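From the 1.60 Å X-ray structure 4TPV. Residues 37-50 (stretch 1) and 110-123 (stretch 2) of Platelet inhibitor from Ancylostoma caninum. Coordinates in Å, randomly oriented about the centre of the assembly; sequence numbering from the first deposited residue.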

# COMPACT_ATOMS: atom_id res chain seq x y z
N SER A 37 -5.43 -16.03 0.00
CA SER A 37 -6.75 -16.33 0.57
C SER A 37 -7.42 -15.23 1.41
O SER A 37 -8.60 -15.37 1.72
N LYS A 38 -6.70 -14.18 1.79
CA LYS A 38 -7.31 -13.10 2.58
C LYS A 38 -6.63 -11.76 2.35
O LYS A 38 -6.24 -11.04 3.29
N MET A 39 -6.52 -11.39 1.08
CA MET A 39 -5.94 -10.10 0.72
C MET A 39 -6.99 -9.03 0.95
O MET A 39 -8.04 -9.06 0.32
N ARG A 40 -6.71 -8.09 1.84
CA ARG A 40 -7.68 -7.02 2.13
C ARG A 40 -7.70 -5.90 1.10
O ARG A 40 -6.68 -5.51 0.53
N THR A 41 -8.89 -5.35 0.90
CA THR A 41 -9.05 -4.10 0.17
C THR A 41 -8.44 -3.00 1.01
O THR A 41 -8.73 -2.91 2.21
N MET A 42 -7.61 -2.17 0.39
CA MET A 42 -7.14 -0.96 1.08
C MET A 42 -8.11 0.20 0.95
O MET A 42 -8.73 0.42 -0.10
N VAL A 43 -8.20 0.96 2.03
CA VAL A 43 -8.98 2.19 2.06
C VAL A 43 -8.03 3.34 2.39
O VAL A 43 -7.12 3.17 3.20
N TYR A 44 -8.21 4.50 1.77
CA TYR A 44 -7.34 5.63 2.11
C TYR A 44 -7.58 6.06 3.56
O TYR A 44 -8.70 6.00 4.06
N ASP A 45 -6.52 6.47 4.25
CA ASP A 45 -6.63 6.82 5.67
C ASP A 45 -5.91 8.13 5.91
O ASP A 45 -4.69 8.22 5.75
N CYS A 46 -6.68 9.17 6.24
CA CYS A 46 -6.07 10.49 6.37
C CYS A 46 -5.16 10.59 7.60
O CYS A 46 -4.29 11.45 7.63
N THR A 47 -5.34 9.72 8.59
CA THR A 47 -4.40 9.66 9.70
C THR A 47 -3.02 9.12 9.27
O THR A 47 -1.98 9.67 9.67
N LEU A 48 -3.01 8.07 8.46
CA LEU A 48 -1.76 7.59 7.88
C LEU A 48 -1.14 8.62 6.95
O LEU A 48 0.08 8.71 6.85
N GLU A 49 -1.98 9.40 6.26
CA GLU A 49 -1.42 10.47 5.43
C GLU A 49 -0.64 11.46 6.28
O GLU A 49 0.46 11.87 5.90
N GLU A 50 -1.18 11.85 7.43
CA GLU A 50 -0.46 12.77 8.29
C GLU A 50 0.85 12.13 8.79
O GLU A 50 1.89 12.79 8.84
N ALA A 110 6.37 -5.68 -0.61
CA ALA A 110 5.78 -6.38 0.54
C ALA A 110 4.75 -5.51 1.28
O ALA A 110 3.71 -6.02 1.73
N ASN A 111 5.02 -4.21 1.42
CA ASN A 111 4.06 -3.34 2.08
C ASN A 111 2.78 -3.25 1.25
O ASN A 111 1.68 -3.23 1.80
N MET A 112 2.94 -3.20 -0.07
CA MET A 112 1.78 -3.04 -0.95
C MET A 112 0.89 -4.27 -1.01
O MET A 112 -0.32 -4.13 -1.17
N VAL A 113 1.46 -5.47 -0.86
CA VAL A 113 0.66 -6.70 -0.97
C VAL A 113 0.56 -7.51 0.32
O VAL A 113 0.03 -8.64 0.31
N TRP A 114 1.00 -6.95 1.44
CA TRP A 114 0.81 -7.62 2.73
C TRP A 114 -0.69 -7.87 2.95
O TRP A 114 -1.49 -6.93 2.85
N ASP A 115 -1.10 -9.11 3.22
CA ASP A 115 -2.51 -9.41 3.02
C ASP A 115 -3.37 -8.69 4.07
O ASP A 115 -4.48 -8.25 3.75
N SER A 116 -2.83 -8.48 5.27
CA SER A 116 -3.63 -7.89 6.34
C SER A 116 -3.61 -6.37 6.28
O SER A 116 -4.34 -5.71 7.04
N HIS A 117 -2.80 -5.80 5.40
CA HIS A 117 -2.85 -4.34 5.23
C HIS A 117 -4.18 -3.89 4.63
O HIS A 117 -4.56 -4.37 3.57
N ASP A 118 -4.86 -2.94 5.28
CA ASP A 118 -6.15 -2.49 4.75
C ASP A 118 -6.28 -0.97 4.72
O ASP A 118 -7.35 -0.44 4.44
N LYS A 119 -5.18 -0.28 5.00
CA LYS A 119 -5.18 1.18 5.02
C LYS A 119 -3.86 1.72 4.47
O LYS A 119 -2.80 1.13 4.69
N LEU A 120 -3.93 2.81 3.71
CA LEU A 120 -2.72 3.55 3.36
C LEU A 120 -2.99 5.04 3.41
O LEU A 120 -4.13 5.50 3.29
N GLY A 121 -1.91 5.80 3.58
CA GLY A 121 -1.96 7.24 3.45
C GLY A 121 -0.62 7.67 2.89
O GLY A 121 0.40 7.09 3.25
N CYS A 122 -0.62 8.69 2.04
CA CYS A 122 0.61 9.06 1.31
C CYS A 122 0.93 10.55 1.38
O CYS A 122 0.09 11.37 1.75
N ALA A 123 2.16 10.90 1.01
CA ALA A 123 2.67 12.27 1.11
C ALA A 123 3.63 12.53 -0.05
O ALA A 123 4.35 11.63 -0.50

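Met42, Leu120 and Asp118 have the most surface covered of any residues here, and a short parallel pairing, Val43 with Lys119 and Tyr44 with Leu120, runs through the contact and puts Leu120 and Tyr44 on one face. The CA-to-CB bonds of Arg40, Asp45 and Leu48 point toward the other stretch; those of Met42 and Asp118 leave sideways. Met42 is m, t, t, an extended chain long enough for Met42 CE to reach His117 CB at 3.7 Å and Met112 O at 3.8 Å. Met42 CB lies 4.2 Å from Leu120 CD2.

Leu120 (p, t) packs its CD2 4.1 Å from Tyr44 CD1. The tyrosine, chi1 t, works at its tip: Tyr44 OH accepts from Cys122 N at 2.9 Å and donates to Glu49 OE2 at 2.6 Å, so a buried hydroxyl is satisfied both ways. Gly121 CA makes an off-centre CH-pi contact with that ring, 3.8 Å from Tyr44 CZ; a CB on Gly121 would fall 2.1 Å from Glu49 N, so the helix can sit this close because glycine has none.

Asp118, chi1 p, holds OD2 over one guanidinium face of Arg40, 3.3 Å from Arg40 NH1: a salt bridge of charge alone, with no N-H aimed at the oxygen. Asp118 OD1 meets Lys119 NZ at 3.4 Å in a salt bridge with a weak hydrogen bond. Water 2 links Arg40 NH1, weakly, to Ser116 O; water 1 joins Lys38 N to Asp115 OD2.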

# COMPACT_ATOMS: atom_id res chain seq x y z
CB SER A 37 -6.65 -17.59 1.42
OG SER A 37 -5.68 -17.43 2.44
CB LYS A 38 -7.33 -13.48 4.06
CG LYS A 38 -6.03 -13.95 4.67
CD LYS A 38 -6.22 -14.18 6.17
CE LYS A 38 -5.01 -14.88 6.77
NZ LYS A 38 -5.21 -15.11 8.24
CB MET A 39 -5.47 -10.08 -0.74
CG MET A 39 -4.79 -8.78 -1.13
SD MET A 39 -3.06 -8.70 -0.63
CE MET A 39 -2.27 -9.90 -1.71
CB ARG A 40 -7.40 -6.43 3.52
CG ARG A 40 -7.66 -7.46 4.65
CD ARG A 40 -7.85 -6.83 6.03
NE ARG A 40 -9.12 -6.11 6.11
CZ ARG A 40 -9.76 -5.86 7.24
NH1 ARG A 40 -9.27 -6.28 8.39
NH2 ARG A 40 -10.91 -5.19 7.22
CB THR A 41 -10.51 -3.78 -0.10
OG1 THR A 41 -11.13 -4.88 -0.76
CG2 THR A 41 -10.64 -2.54 -0.98
CB MET A 42 -5.80 -0.50 0.55
CG MET A 42 -4.62 -1.35 1.00
SD MET A 42 -3.06 -0.72 0.31
CE MET A 42 -1.90 -1.72 1.26
CB VAL A 43 -10.11 2.12 3.10
CG1 VAL A 43 -10.78 3.48 3.28
CG2 VAL A 43 -11.10 1.04 2.71
CB TYR A 44 -7.57 6.81 1.16
CG TYR A 44 -6.37 7.74 1.15
CD1 TYR A 44 -5.24 7.41 0.41
CD2 TYR A 44 -6.35 8.90 1.93
CE1 TYR A 44 -4.14 8.22 0.40
CE2 TYR A 44 -5.24 9.72 1.94
CZ TYR A 44 -4.13 9.37 1.17
OH TYR A 44 -3.01 10.16 1.17
CB ASP A 45 -6.02 5.70 6.54
CG ASP A 45 -6.23 5.94 8.01
OD1 ASP A 45 -5.47 6.74 8.61
OD2 ASP A 45 -7.16 5.33 8.57
CB CYS A 46 -7.14 11.58 6.39
SG CYS A 46 -8.01 11.70 4.81
CB THR A 47 -4.98 8.82 10.84
OG1 THR A 47 -6.11 9.52 11.39
CG2 THR A 47 -3.95 8.62 11.92
CB LEU A 48 -1.99 6.28 7.14
CG LEU A 48 -2.30 5.13 8.06
CD1 LEU A 48 -2.38 3.84 7.25
CD2 LEU A 48 -1.24 5.01 9.16
CB GLU A 49 -2.51 11.21 4.64
CG GLU A 49 -1.97 12.47 3.94
CD GLU A 49 -2.99 13.16 3.04
OE1 GLU A 49 -3.20 14.38 3.21
OE2 GLU A 49 -3.55 12.49 2.15
CB GLU A 50 -1.32 13.22 9.46
CG GLU A 50 -0.52 13.90 10.58
CD GLU A 50 -0.01 15.30 10.25
OE1 GLU A 50 -0.24 15.80 9.12
OE2 GLU A 50 0.64 15.90 11.13
CB ALA A 110 6.89 -6.84 1.49
CB ASN A 111 4.63 -1.93 2.30
CG ASN A 111 5.15 -1.71 3.72
OD1 ASN A 111 4.53 -2.13 4.71
ND2 ASN A 111 6.29 -1.02 3.82
CB MET A 112 2.22 -2.66 -2.37
CG MET A 112 2.84 -1.28 -2.48
SD MET A 112 2.77 -0.59 -4.15
CE MET A 112 3.64 -1.83 -5.09
CB VAL A 113 1.19 -7.59 -2.13
CG1 VAL A 113 1.13 -6.81 -3.45
CG2 VAL A 113 2.61 -8.14 -1.82
CB TRP A 114 1.39 -6.77 3.88
CG TRP A 114 1.85 -7.65 5.00
CD1 TRP A 114 1.08 -8.18 6.00
CD2 TRP A 114 3.17 -8.16 5.20
NE1 TRP A 114 1.85 -8.97 6.83
CE2 TRP A 114 3.14 -8.97 6.37
CE3 TRP A 114 4.39 -7.98 4.54
CZ2 TRP A 114 4.27 -9.63 6.87
CZ3 TRP A 114 5.53 -8.64 5.03
CH2 TRP A 114 5.45 -9.46 6.19
CB ASP A 115 -2.78 -10.94 2.94
CG ASP A 115 -2.37 -11.72 4.18
OD1 ASP A 115 -1.81 -11.17 5.14
OD2 ASP A 115 -2.60 -12.94 4.15
CB SER A 116 -3.14 -8.37 7.71
OG SER A 116 -1.77 -8.07 7.90
CB HIS A 117 -1.70 -3.83 4.35
CG HIS A 117 -0.40 -3.69 5.08
ND1 HIS A 117 0.80 -3.46 4.42
CD2 HIS A 117 -0.09 -3.78 6.39
CE1 HIS A 117 1.78 -3.41 5.31
NE2 HIS A 117 1.26 -3.59 6.51
CB ASP A 118 -7.31 -3.10 5.55
CG ASP A 118 -7.32 -2.69 7.01
OD1 ASP A 118 -6.54 -1.82 7.44
OD2 ASP A 118 -8.15 -3.25 7.76
CB LYS A 119 -5.39 1.72 6.45
CG LYS A 119 -6.73 1.41 7.08
CD LYS A 119 -6.72 1.86 8.54
CE LYS A 119 -8.10 1.72 9.17
NZ LYS A 119 -8.58 0.31 9.20
CB LEU A 120 -2.21 3.17 1.95
CG LEU A 120 -2.90 3.89 0.79
CD1 LEU A 120 -2.10 3.69 -0.51
CD2 LEU A 120 -4.33 3.41 0.62
CB CYS A 122 0.49 8.61 -0.15
SG CYS A 122 0.24 6.83 -0.37
CB ALA A 123 3.37 12.49 2.45
O HOH W 1 -3.84 -13.89 1.86
O HOH W 2 -6.29 -6.19 8.96